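Local coordinates for protein transcription initiation factor IIB (Methanocaldococcus jannaschii, PDB 5O9J) that is a mini-intein of the HINT fold that probably excises itself by protein splicing and joins the flanking parts of transcription factor IIB, at residues L27-I32 with V71-V76. Residues are numbered along the deposited sequence; the frame is centred on the assembly and turned at random.
Sequences LIDKII and VSRHPV. With GOL (glycerol), chain G.
Helix 24-33 lies across strand 70-75 in the HINT fold of this intein splicing domain. The two short axes approach to 8.4 Å at 104°, so the helix runs nearly square to the strand. Packing is tight at the Val71 end. Val71 points toward the helix and meets three isoleucines. Ile28 and Val71 lie alongside, pointing opposite ways, with Ile28 CG1 3.8 Å from Val71 CB. Ile31 comes in at a slant, and its CG2 lies 3.7 Å from Val71 CG2. Ile32 CG1 touches the same methyl more loosely. Leu164 and Cys49 also touch Val71.

Two residues on, the contact turns polar and looser. Arg73 CG takes the crowded position between backbone N and carbonyl carbon (chi1 68°), and the chain then runs out straight to the carboxylate of Asp29. Its NH1 forms a salt bridge to Asp29 OD1 at 2.7 Å, with a bent N-H angle of 139°. The carboxylate sits at the guanidinium edge. Ile32 lies over one guanidinium face, its CD1 3.7 Å from Arg73 NE. A glycerol, probably from the crystallisation liquor, occupies this side, and its O1 takes a weak hydrogen bond from Arg73 NH1. Glycerol O1 and Asp29 OD1 are modelled too close together, so both positions are less certain. Glu45, on the adjacent strand, pairs with Arg73 NE. An alanine here would remove the pairs with Asp29 and Glu45 and the face under Ile32, and would probably loosen the helix at this margin. The aliphatic contact packs the helix against the strand. Arg73 lies between two acids, so its charge would probably offset both carboxylates and favour their ionised forms.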
ATOM      1  N   LEU A  27      -4.178   3.250  13.433  1.00 31.56           N
ATOM      2  CA  LEU A  27      -3.850   1.983  14.082  1.00 29.42           C
ATOM      3  C   LEU A  27      -2.390   1.922  14.540  1.00 35.21           C
ATOM      4  O   LEU A  27      -2.098   1.594  15.690  1.00 35.79           O
ATOM      5  CB  LEU A  27      -4.113   0.823  13.138  1.00 31.17           C
ATOM      6  CG  LEU A  27      -3.642  -0.548  13.625  1.00 29.26           C
ATOM      7  CD1 LEU A  27      -4.528  -1.079  14.749  1.00 31.72           C
ATOM      8  CD2 LEU A  27      -3.575  -1.527  12.466  1.00 32.87           C
ATOM      9  N   ILE A  28      -1.480   2.213  13.620  1.00 31.04           N
ATOM     10  CA  ILE A  28      -0.057   2.037  13.874  1.00 36.39           C
ATOM     11  C   ILE A  28       0.462   3.036  14.910  1.00 35.44           C
ATOM     12  O   ILE A  28       1.311   2.696  15.744  1.00 34.14           O
ATOM     13  CB  ILE A  28       0.745   2.151  12.556  1.00 37.76           C
ATOM     14  CG1 ILE A  28       0.513   0.893  11.705  1.00 33.26           C
ATOM     15  CG2 ILE A  28       2.231   2.342  12.827  1.00 34.12           C
ATOM     16  CD1 ILE A  28       1.232   0.900  10.365  1.00 30.68           C
ATOM     17  N   ASP A  29      -0.051   4.261  14.865  1.00 32.20           N
ATOM     18  CA  ASP A  29       0.274   5.241  15.893  1.00 39.77           C
ATOM     19  C   ASP A  29      -0.142   4.730  17.266  1.00 42.19           C
ATOM     20  O   ASP A  29       0.627   4.816  18.219  1.00 40.81           O
ATOM     21  CB  ASP A  29      -0.400   6.584  15.614  1.00 36.45           C
ATOM     22  CG  ASP A  29       0.375   7.429  14.626  1.00 36.84           C
ATOM     23  OD1 ASP A  29       1.539   7.092  14.321  1.00 34.47           O
ATOM     24  OD2 ASP A  29      -0.174   8.446  14.156  1.00 40.04           O
ATOM     25  N   LYS A  30      -1.350   4.184  17.357  1.00 34.19           N
ATOM     26  CA  LYS A  30      -1.876   3.698  18.631  1.00 36.51           C
ATOM     27  C   LYS A  30      -1.056   2.526  19.163  1.00 39.43           C
ATOM     28  O   LYS A  30      -0.780   2.443  20.358  1.00 41.12           O
ATOM     29  CB  LYS A  30      -3.346   3.288  18.482  1.00 39.90           C
ATOM     30  CG  LYS A  30      -3.902   2.517  19.665  1.00 43.22           C
ATOM     31  CD  LYS A  30      -4.900   1.458  19.221  1.00 57.75           C
ATOM     32  CE  LYS A  30      -5.513   0.751  20.419  1.00 58.26           C
ATOM     33  NZ  LYS A  30      -5.900  -0.640  20.080  1.00 63.91           N
ATOM     34  N   ILE A  31      -0.669   1.625  18.264  1.00 34.98           N
ATOM     35  CA  ILE A  31       0.182   0.482  18.593  1.00 35.37           C
ATOM     36  C   ILE A  31       1.556   0.889  19.135  1.00 38.65           C
ATOM     37  O   ILE A  31       2.039   0.363  20.150  1.00 34.41           O
ATOM     38  CB  ILE A  31       0.404  -0.394  17.361  1.00 34.06           C
ATOM     39  CG1 ILE A  31      -0.880  -1.130  16.967  1.00 35.68           C
ATOM     40  CG2 ILE A  31       1.489  -1.414  17.599  1.00 32.61           C
ATOM     41  CD1 ILE A  31      -0.670  -1.987  15.749  1.00 29.83           C
ATOM     42  N   ILE A  32       2.200   1.801  18.423  1.00 34.40           N
ATOM     43  CA  ILE A  32       3.535   2.230  18.793  1.00 39.53           C
ATOM     44  C   ILE A  32       3.494   2.985  20.117  1.00 42.02           C
ATOM     45  O   ILE A  32       4.263   2.692  21.032  1.00 44.01           O
ATOM     46  CB  ILE A  32       4.161   3.098  17.702  1.00 34.89           C
ATOM     47  CG1 ILE A  32       4.509   2.227  16.496  1.00 29.79           C
ATOM     48  CG2 ILE A  32       5.423   3.792  18.223  1.00 39.39           C
ATOM     49  CD1 ILE A  32       5.029   3.019  15.301  1.00 34.59           C
ATOM     50  N   VAL A  71       4.763  -3.480  13.127  1.00 34.39           N
ATOM     51  CA  VAL A  71       4.365  -2.293  12.382  1.00 31.75           C
ATOM     52  C   VAL A  71       5.471  -1.264  12.499  1.00 38.86           C
ATOM     53  O   VAL A  71       6.302  -1.340  13.404  1.00 37.94           O
ATOM     54  CB  VAL A  71       3.046  -1.681  12.893  1.00 32.50           C
ATOM     55  CG1 VAL A  71       1.907  -2.707  12.836  1.00 31.46           C
ATOM     56  CG2 VAL A  71       3.221  -1.151  14.309  1.00 35.88           C
ATOM     57  N   SER A  72       5.486  -0.304  11.588  1.00 33.59           N
ATOM     58  CA  SER A  72       6.509   0.719  11.647  1.00 40.54           C
ATOM     59  C   SER A  72       6.043   1.983  10.949  1.00 38.82           C
ATOM     60  O   SER A  72       5.048   1.978  10.220  1.00 35.00           O
ATOM     61  CB  SER A  72       7.821   0.205  11.034  1.00 38.86           C
ATOM     62  OG  SER A  72       7.762   0.145   9.623  1.00 43.84           O
ATOM     63  N   ARG A  73       6.764   3.069  11.200  1.00 28.81           N
ATOM     64  CA  ARG A  73       6.507   4.353  10.576  1.00 32.79           C
ATOM     65  C   ARG A  73       7.838   5.073  10.422  1.00 38.91           C
ATOM     66  O   ARG A  73       8.794   4.771  11.142  1.00 36.55           O
ATOM     67  CB  ARG A  73       5.539   5.192  11.413  1.00 34.67           C
ATOM     68  CG  ARG A  73       6.138   5.663  12.752  1.00 42.58           C
ATOM     69  CD  ARG A  73       5.143   6.409  13.641  1.00 38.54           C
ATOM     70  NE  ARG A  73       5.717   6.682  14.963  1.00 42.07           N
ATOM     71  CZ  ARG A  73       5.047   7.207  15.987  1.00 41.93           C
ATOM     72  NH1 ARG A  73       3.765   7.519  15.855  1.00 43.03           N
ATOM     73  NH2 ARG A  73       5.659   7.417  17.150  1.00 44.11           N
ATOM     74  N   HIS A  74       7.901   6.012   9.481  1.00 39.88           N
ATOM     75  CA  HIS A  74       9.050   6.904   9.355  1.00 38.39           C
ATOM     76  C   HIS A  74       8.588   8.225   8.762  1.00 42.45           C
ATOM     77  O   HIS A  74       7.564   8.268   8.070  1.00 36.54           O
ATOM     78  CB  HIS A  74      10.164   6.272   8.509  1.00 42.10           C
ATOM     79  CG  HIS A  74       9.739   5.873   7.123  1.00 48.25           C
ATOM     80  ND1 HIS A  74       9.861   6.708   6.032  1.00 52.08           N
ATOM     81  CD2 HIS A  74       9.216   4.714   6.660  1.00 45.26           C
ATOM     82  CE1 HIS A  74       9.419   6.092   4.963  1.00 46.31           C
ATOM     83  NE2 HIS A  74       9.019   4.878   5.296  1.00 46.78           N
ATOM     84  N   PRO A  75       9.308   9.322   9.073  1.00 38.29           N
ATOM     85  CA  PRO A  75       8.959  10.626   8.506  1.00 40.10           C
ATOM     86  C   PRO A  75       9.194  10.664   7.009  1.00 36.74           C
ATOM     87  O   PRO A  75      10.169  10.092   6.523  1.00 36.35           O
ATOM     88  CB  PRO A  75       9.911  11.602   9.223  1.00 42.34           C
ATOM     89  CG  PRO A  75      10.388  10.871  10.426  1.00 44.33           C
ATOM     90  CD  PRO A  75      10.411   9.422  10.042  1.00 44.30           C
ATOM     91  N   VAL A  76       8.317  11.349   6.289  1.00 36.41           N
ATOM     92  CA  VAL A  76       8.482  11.517   4.854  1.00 41.04           C
ATOM     93  C   VAL A  76       8.091  12.924   4.439  1.00 42.18           C
ATOM     94  O   VAL A  76       7.128  13.487   4.955  1.00 47.78           O
ATOM     95  CB  VAL A  76       7.644  10.496   4.058  1.00 42.34           C
ATOM     96  CG1 VAL A  76       8.326   9.150   4.057  1.00 41.03           C
ATOM     97  CG2 VAL A  76       6.258  10.376   4.652  1.00 43.12           C
TER
HETATM   98  C1  GOL G 205       3.096   9.794  13.218  1.00 48.11           C
HETATM   99  O1  GOL G 205       2.551   8.509  13.008  1.00 52.42           O
HETATM  100  C2  GOL G 205       1.996  10.773  13.605  1.00 51.14           C
HETATM  101  O2  GOL G 205       1.899  10.812  15.013  1.00 54.33           O
HETATM  102  C3  GOL G 205       2.373  12.160  13.096  1.00 56.27           C
HETATM  103  O3  GOL G 205       1.740  13.139  13.889  1.00 57.63           O